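Cryptic loci regulator 2 (Schizosaccharomyces pombe 972h-, PDB 5IKJ) promotes transcriptional silencing at heterochromatic loci, acting upstream of histone deacetylases and being required for nucleosome positioning and silencing by the SHREC repressor complex. Local coordinates at residues 331-335 and 509-515; 334-340 and 377-383. One frame throughout, in Å; residues are numbered along the deposited sequence.

Interaction 1. Residues 331-335 and 509-515; sequences CQTWN and SEVKERT
C331 is the first non-helical residue after helix 325-330; with Q332 (phi/psi -105/-2) it leads into an extended strand from T333. Residues 513-514 run parallel to it, pairing T333 with E513 (CA-CA 4.6 Å) and W334 with R514 (5.0 Å). The hydrogen-bond ladder is W334 N to E513 O, 2.9 Å, and T515 N to W334 O, 2.9 Å; before it, Q332 O accepts both K512 N (3.0 Å) and E513 N (3.2 Å). W334 takes chi1 61° (p), chi2 -88°, which brings R514 CG over one face of its six-membered ring, a CH-pi contact 3.5 Å from the centroid and 12° off the normal. V511 CG1 meets W334 CD1 at 3.5 Å. On the face of T333 and E513, T333 CG2 lies 3.7 Å from T515 CG2. The R514 guanidinium reaches on through NH1 to the backbone of the Cryptic loci regulator protein 1 chain. Bonds fanning from one residue to neighbours on both sides of its partner are the signature of a parallel pair, here a two-residue strand extending a mixed beta sheet.

Interaction 2. Residues 334-340 and 377-383; sequences WNLFGIF and DHFYGIF
Strand 334-340 runs antiparallel to 377-383, which turns a corner at Y380 (phi/psi -60/-39): the N-to-C directions lie 130° apart for 377-379 and 156° apart for 381-383, each axis approaching to 4.7 Å. L336 faces I382 (CA-CA 4.4 Å) and I339 faces F379 (4.3 Å), both non-hydrogen-bonded pairs. The backbone bonds are F383 N to N335 O (3.1 Å), N335 N to F383 O (3.3 Å, weak), F337 N to G381 O (3.2 Å), G381 N to F337 O (3.3 Å, weak), Y380 N to G338 O (2.7 Å) and F340 N to H378 O (3.1 Å). Because Y380 and G381 both oppose F337, this is a classic beta bulge, set in a segment that falls largely within the SH3-clan Clr2 family region. Glycines suit the site: a CB on G381 would lie 2.8 Å from F337 CZ, one on G338 2.7 Å from Y380 CB, and the positive phi of G338 (76°) by itself favours glycine. Apolar contacts on the L336 and I339 face sandwich the F379 ring (chi1 -67°, m) between L336 CD1, a CH-pi contact 4.1 Å from its centroid, and I339 CG1; L336 CD2 also touches I382 CD1 at 3.8 Å. Among the rings, the Y380 edge points at the F340 face, centroids 5.3 Å apart and planes at 64°, while H378 CB sits over F340, 4.2 Å from its centroid. H378 ND1 is hydrogen-bonded to D416 OD1.

Interaction 1 starts at C331, in the two-residue turn between helix 325-330 and strand 333-340; interaction 2 starts on the strand, at W334. Moving along the chain, interaction 2 closes first, when 377-383 returns after 36 residues with no helix among them. Interaction 1 closes only after 173 residues, 61 of them strand, so the shorter loop lies wholly within the longer, although their first segments overlap at W334 and N335. The two are built on opposite edges of one strand: W334 bonds through N and O to E513 and T515, whereas F337 N, on the other edge, bonds to G381 O. Strand 333-340 thus sits between its partners in one mixed sheet, with the contact centres about 14 Å apart, and ties the late 513-514 segment to it.

Interaction 1. Residues 331-335 and 509-515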
# COMPACT_ATOMS: atom_id res chain seq x y z
N CYS A 331 -15.81 10.39 13.65
CA CYS A 331 -14.59 10.54 14.43
C CYS A 331 -14.68 9.91 15.81
O CYS A 331 -13.79 10.12 16.63
CB CYS A 331 -14.23 12.02 14.54
SG CYS A 331 -13.84 12.77 12.95
N GLN A 332 -15.74 9.14 16.08
CA GLN A 332 -15.82 8.30 17.26
C GLN A 332 -15.61 6.83 16.95
O GLN A 332 -15.60 6.01 17.87
CB GLN A 332 -17.17 8.49 17.96
CG GLN A 332 -17.35 9.84 18.62
CD GLN A 332 -18.42 9.82 19.69
OE1 GLN A 332 -19.41 9.09 19.59
NE2 GLN A 332 -18.21 10.60 20.74
N THR A 333 -15.43 6.48 15.68
CA THR A 333 -15.32 5.09 15.27
C THR A 333 -13.86 4.70 15.07
O THR A 333 -12.94 5.52 15.12
CB THR A 333 -16.10 4.84 13.97
OG1 THR A 333 -15.50 5.58 12.90
CG2 THR A 333 -17.55 5.25 14.12
N TRP A 334 -13.65 3.40 14.85
CA TRP A 334 -12.36 2.87 14.45
C TRP A 334 -12.59 1.52 13.79
O TRP A 334 -13.55 0.81 14.12
CB TRP A 334 -11.40 2.73 15.64
CG TRP A 334 -11.87 1.80 16.71
CD1 TRP A 334 -12.65 2.11 17.78
CD2 TRP A 334 -11.57 0.40 16.83
NE1 TRP A 334 -12.87 0.99 18.56
CE2 TRP A 334 -12.21 -0.07 17.99
CE3 TRP A 334 -10.82 -0.50 16.06
CZ2 TRP A 334 -12.13 -1.40 18.41
CZ3 TRP A 334 -10.74 -1.82 16.47
CH2 TRP A 334 -11.39 -2.26 17.63
N ASN A 335 -11.71 1.17 12.85
CA ASN A 335 -11.83 -0.11 12.16
C ASN A 335 -10.47 -0.57 11.67
O ASN A 335 -9.73 0.21 11.05
CB ASN A 335 -12.81 -0.00 10.98
CG ASN A 335 -12.42 1.07 9.98
OD1 ASN A 335 -12.47 2.26 10.28
ND2 ASN A 335 -12.05 0.64 8.77
N SER A 509 -10.76 13.22 20.69
CA SER A 509 -12.12 12.72 20.59
C SER A 509 -12.22 11.36 21.27
O SER A 509 -11.23 10.65 21.44
CB SER A 509 -12.58 12.62 19.13
OG SER A 509 -11.63 11.92 18.34
N GLU A 510 -13.45 11.01 21.65
CA GLU A 510 -13.71 9.75 22.35
C GLU A 510 -13.94 8.66 21.30
O GLU A 510 -15.05 8.50 20.79
CB GLU A 510 -14.91 9.90 23.28
CG GLU A 510 -14.65 10.78 24.49
CD GLU A 510 -14.45 9.99 25.77
OE1 GLU A 510 -15.26 9.07 26.03
OE2 GLU A 510 -13.49 10.28 26.51
N VAL A 511 -12.89 7.91 21.00
CA VAL A 511 -12.96 6.81 20.04
C VAL A 511 -13.39 5.57 20.81
O VAL A 511 -12.61 5.00 21.57
CB VAL A 511 -11.61 6.60 19.33
CG1 VAL A 511 -11.70 5.45 18.34
CG2 VAL A 511 -11.18 7.88 18.62
N LYS A 512 -14.65 5.16 20.62
CA LYS A 512 -15.22 4.10 21.44
C LYS A 512 -16.13 3.14 20.68
O LYS A 512 -16.70 2.25 21.32
CB LYS A 512 -16.01 4.72 22.61
CG LYS A 512 -17.21 5.55 22.18
CD LYS A 512 -17.54 6.61 23.23
CE LYS A 512 -18.99 7.06 23.15
NZ LYS A 512 -19.35 7.94 24.30
N GLU A 513 -16.28 3.28 19.37
CA GLU A 513 -17.18 2.45 18.59
C GLU A 513 -16.39 1.78 17.47
O GLU A 513 -15.76 2.47 16.66
CB GLU A 513 -18.33 3.28 18.01
CG GLU A 513 -19.37 2.46 17.25
CD GLU A 513 -20.43 3.33 16.61
OE1 GLU A 513 -20.49 4.54 16.93
OE2 GLU A 513 -21.21 2.80 15.79
N ARG A 514 -16.42 0.46 17.42
CA ARG A 514 -15.78 -0.27 16.32
C ARG A 514 -16.77 -0.43 15.17
O ARG A 514 -17.96 -0.66 15.39
CB ARG A 514 -15.29 -1.64 16.77
CG ARG A 514 -14.39 -2.30 15.73
CD ARG A 514 -14.17 -3.79 15.98
NE ARG A 514 -15.42 -4.54 15.95
CZ ARG A 514 -15.89 -5.29 16.94
NH1 ARG A 514 -15.23 -5.43 18.08
NH2 ARG A 514 -17.05 -5.93 16.78
N THR A 515 -16.26 -0.30 13.96
CA THR A 515 -17.04 -0.53 12.75
C THR A 515 -16.29 -1.51 11.86
O THR A 515 -15.08 -1.73 12.02
CB THR A 515 -17.32 0.78 11.99
OG1 THR A 515 -16.09 1.32 11.49
CG2 THR A 515 -17.98 1.80 12.92

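Interaction 2. Residues 334-340 and 377-383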
# COMPACT_ATOMS: atom_id res chain seq x y z
N TRP A 334 -13.65 3.40 14.85
CA TRP A 334 -12.36 2.87 14.45
C TRP A 334 -12.59 1.52 13.79
O TRP A 334 -13.55 0.81 14.12
CB TRP A 334 -11.40 2.73 15.64
CG TRP A 334 -11.87 1.80 16.71
CD1 TRP A 334 -12.65 2.11 17.78
CD2 TRP A 334 -11.57 0.40 16.83
NE1 TRP A 334 -12.87 0.99 18.56
CE2 TRP A 334 -12.21 -0.07 17.99
CE3 TRP A 334 -10.82 -0.50 16.06
CZ2 TRP A 334 -12.13 -1.40 18.41
CZ3 TRP A 334 -10.74 -1.82 16.47
CH2 TRP A 334 -11.39 -2.26 17.63
N ASN A 335 -11.71 1.17 12.85
CA ASN A 335 -11.83 -0.11 12.16
C ASN A 335 -10.47 -0.57 11.67
O ASN A 335 -9.73 0.21 11.05
CB ASN A 335 -12.81 -0.00 10.98
CG ASN A 335 -12.42 1.07 9.98
OD1 ASN A 335 -12.47 2.26 10.28
ND2 ASN A 335 -12.05 0.64 8.77
N LEU A 336 -10.14 -1.82 11.95
CA LEU A 336 -8.95 -2.44 11.39
C LEU A 336 -9.17 -2.76 9.92
O LEU A 336 -10.30 -2.96 9.47
CB LEU A 336 -8.61 -3.73 12.15
CG LEU A 336 -8.04 -3.62 13.57
CD1 LEU A 336 -8.33 -4.90 14.34
CD2 LEU A 336 -6.54 -3.36 13.53
N PHE A 337 -8.07 -2.82 9.17
CA PHE A 337 -8.14 -3.20 7.77
C PHE A 337 -6.80 -3.77 7.33
O PHE A 337 -5.76 -3.50 7.94
CB PHE A 337 -8.53 -2.02 6.87
CG PHE A 337 -7.62 -0.83 7.01
CD1 PHE A 337 -6.45 -0.75 6.29
CD2 PHE A 337 -7.96 0.22 7.85
CE1 PHE A 337 -5.61 0.34 6.41
CE2 PHE A 337 -7.13 1.32 7.98
CZ PHE A 337 -5.95 1.38 7.25
N GLY A 338 -6.83 -4.56 6.26
CA GLY A 338 -5.62 -5.06 5.65
C GLY A 338 -4.96 -6.19 6.41
O GLY A 338 -3.78 -6.11 6.75
N ILE A 339 -5.71 -7.26 6.67
CA ILE A 339 -5.14 -8.42 7.35
C ILE A 339 -4.11 -9.07 6.44
O ILE A 339 -4.27 -9.12 5.21
CB ILE A 339 -6.25 -9.41 7.74
CG1 ILE A 339 -5.70 -10.46 8.71
CG2 ILE A 339 -6.84 -10.08 6.51
CD1 ILE A 339 -6.78 -11.27 9.41
N PHE A 340 -3.03 -9.57 7.04
CA PHE A 340 -1.98 -10.23 6.28
C PHE A 340 -1.25 -11.21 7.19
O PHE A 340 -1.40 -11.19 8.41
CB PHE A 340 -1.00 -9.22 5.68
CG PHE A 340 -0.10 -8.57 6.70
CD1 PHE A 340 -0.57 -7.55 7.50
CD2 PHE A 340 1.21 -8.98 6.85
CE1 PHE A 340 0.24 -6.95 8.44
CE2 PHE A 340 2.04 -8.39 7.79
CZ PHE A 340 1.55 -7.38 8.58
N ASP A 377 -3.76 -12.12 14.74
CA ASP A 377 -4.08 -11.54 13.44
C ASP A 377 -3.37 -10.20 13.31
O ASP A 377 -3.45 -9.36 14.21
CB ASP A 377 -5.59 -11.37 13.28
CG ASP A 377 -6.31 -12.69 13.10
OD1 ASP A 377 -5.67 -13.67 12.68
OD2 ASP A 377 -7.53 -12.74 13.37
N HIS A 378 -2.68 -10.01 12.19
CA HIS A 378 -1.91 -8.80 11.94
C HIS A 378 -2.58 -7.98 10.84
O HIS A 378 -3.22 -8.53 9.94
CB HIS A 378 -0.47 -9.15 11.54
CG HIS A 378 0.27 -9.90 12.60
ND1 HIS A 378 1.21 -9.31 13.41
CD2 HIS A 378 0.20 -11.20 12.98
CE1 HIS A 378 1.69 -10.21 14.25
NE2 HIS A 378 1.10 -11.37 14.01
N PHE A 379 -2.44 -6.66 10.94
CA PHE A 379 -3.20 -5.75 10.09
C PHE A 379 -2.31 -4.62 9.59
O PHE A 379 -1.47 -4.09 10.33
CB PHE A 379 -4.39 -5.16 10.86
CG PHE A 379 -5.44 -6.18 11.20
CD1 PHE A 379 -6.47 -6.45 10.31
CD2 PHE A 379 -5.40 -6.86 12.40
CE1 PHE A 379 -7.44 -7.39 10.62
CE2 PHE A 379 -6.37 -7.80 12.71
CZ PHE A 379 -7.39 -8.06 11.82
N TYR A 380 -2.51 -4.26 8.32
CA TYR A 380 -1.76 -3.16 7.72
C TYR A 380 -1.97 -1.85 8.46
O TYR A 380 -1.04 -1.06 8.62
CB TYR A 380 -2.16 -3.00 6.26
CG TYR A 380 -1.17 -3.52 5.26
CD1 TYR A 380 -1.16 -4.86 4.89
CD2 TYR A 380 -0.26 -2.67 4.66
CE1 TYR A 380 -0.25 -5.33 3.96
CE2 TYR A 380 0.65 -3.13 3.74
CZ TYR A 380 0.65 -4.46 3.39
OH TYR A 380 1.56 -4.90 2.46
N GLY A 381 -3.20 -1.60 8.91
CA GLY A 381 -3.50 -0.29 9.46
C GLY A 381 -4.83 -0.28 10.19
O GLY A 381 -5.51 -1.30 10.31
N ILE A 382 -5.19 0.91 10.66
CA ILE A 382 -6.38 1.09 11.48
C ILE A 382 -6.80 2.55 11.40
O ILE A 382 -5.96 3.46 11.51
CB ILE A 382 -6.11 0.67 12.94
CG1 ILE A 382 -7.40 0.69 13.76
CG2 ILE A 382 -5.06 1.59 13.57
CD1 ILE A 382 -7.26 0.02 15.11
N PHE A 383 -8.09 2.79 11.19
CA PHE A 383 -8.64 4.13 11.34
C PHE A 383 -8.86 4.40 12.82
O PHE A 383 -9.58 3.65 13.49
CB PHE A 383 -9.96 4.27 10.58
CG PHE A 383 -9.79 4.58 9.12
CD1 PHE A 383 -9.57 5.87 8.69
CD2 PHE A 383 -9.88 3.57 8.18
CE1 PHE A 383 -9.42 6.16 7.34
CE2 PHE A 383 -9.74 3.85 6.83
CZ PHE A 383 -9.51 5.14 6.41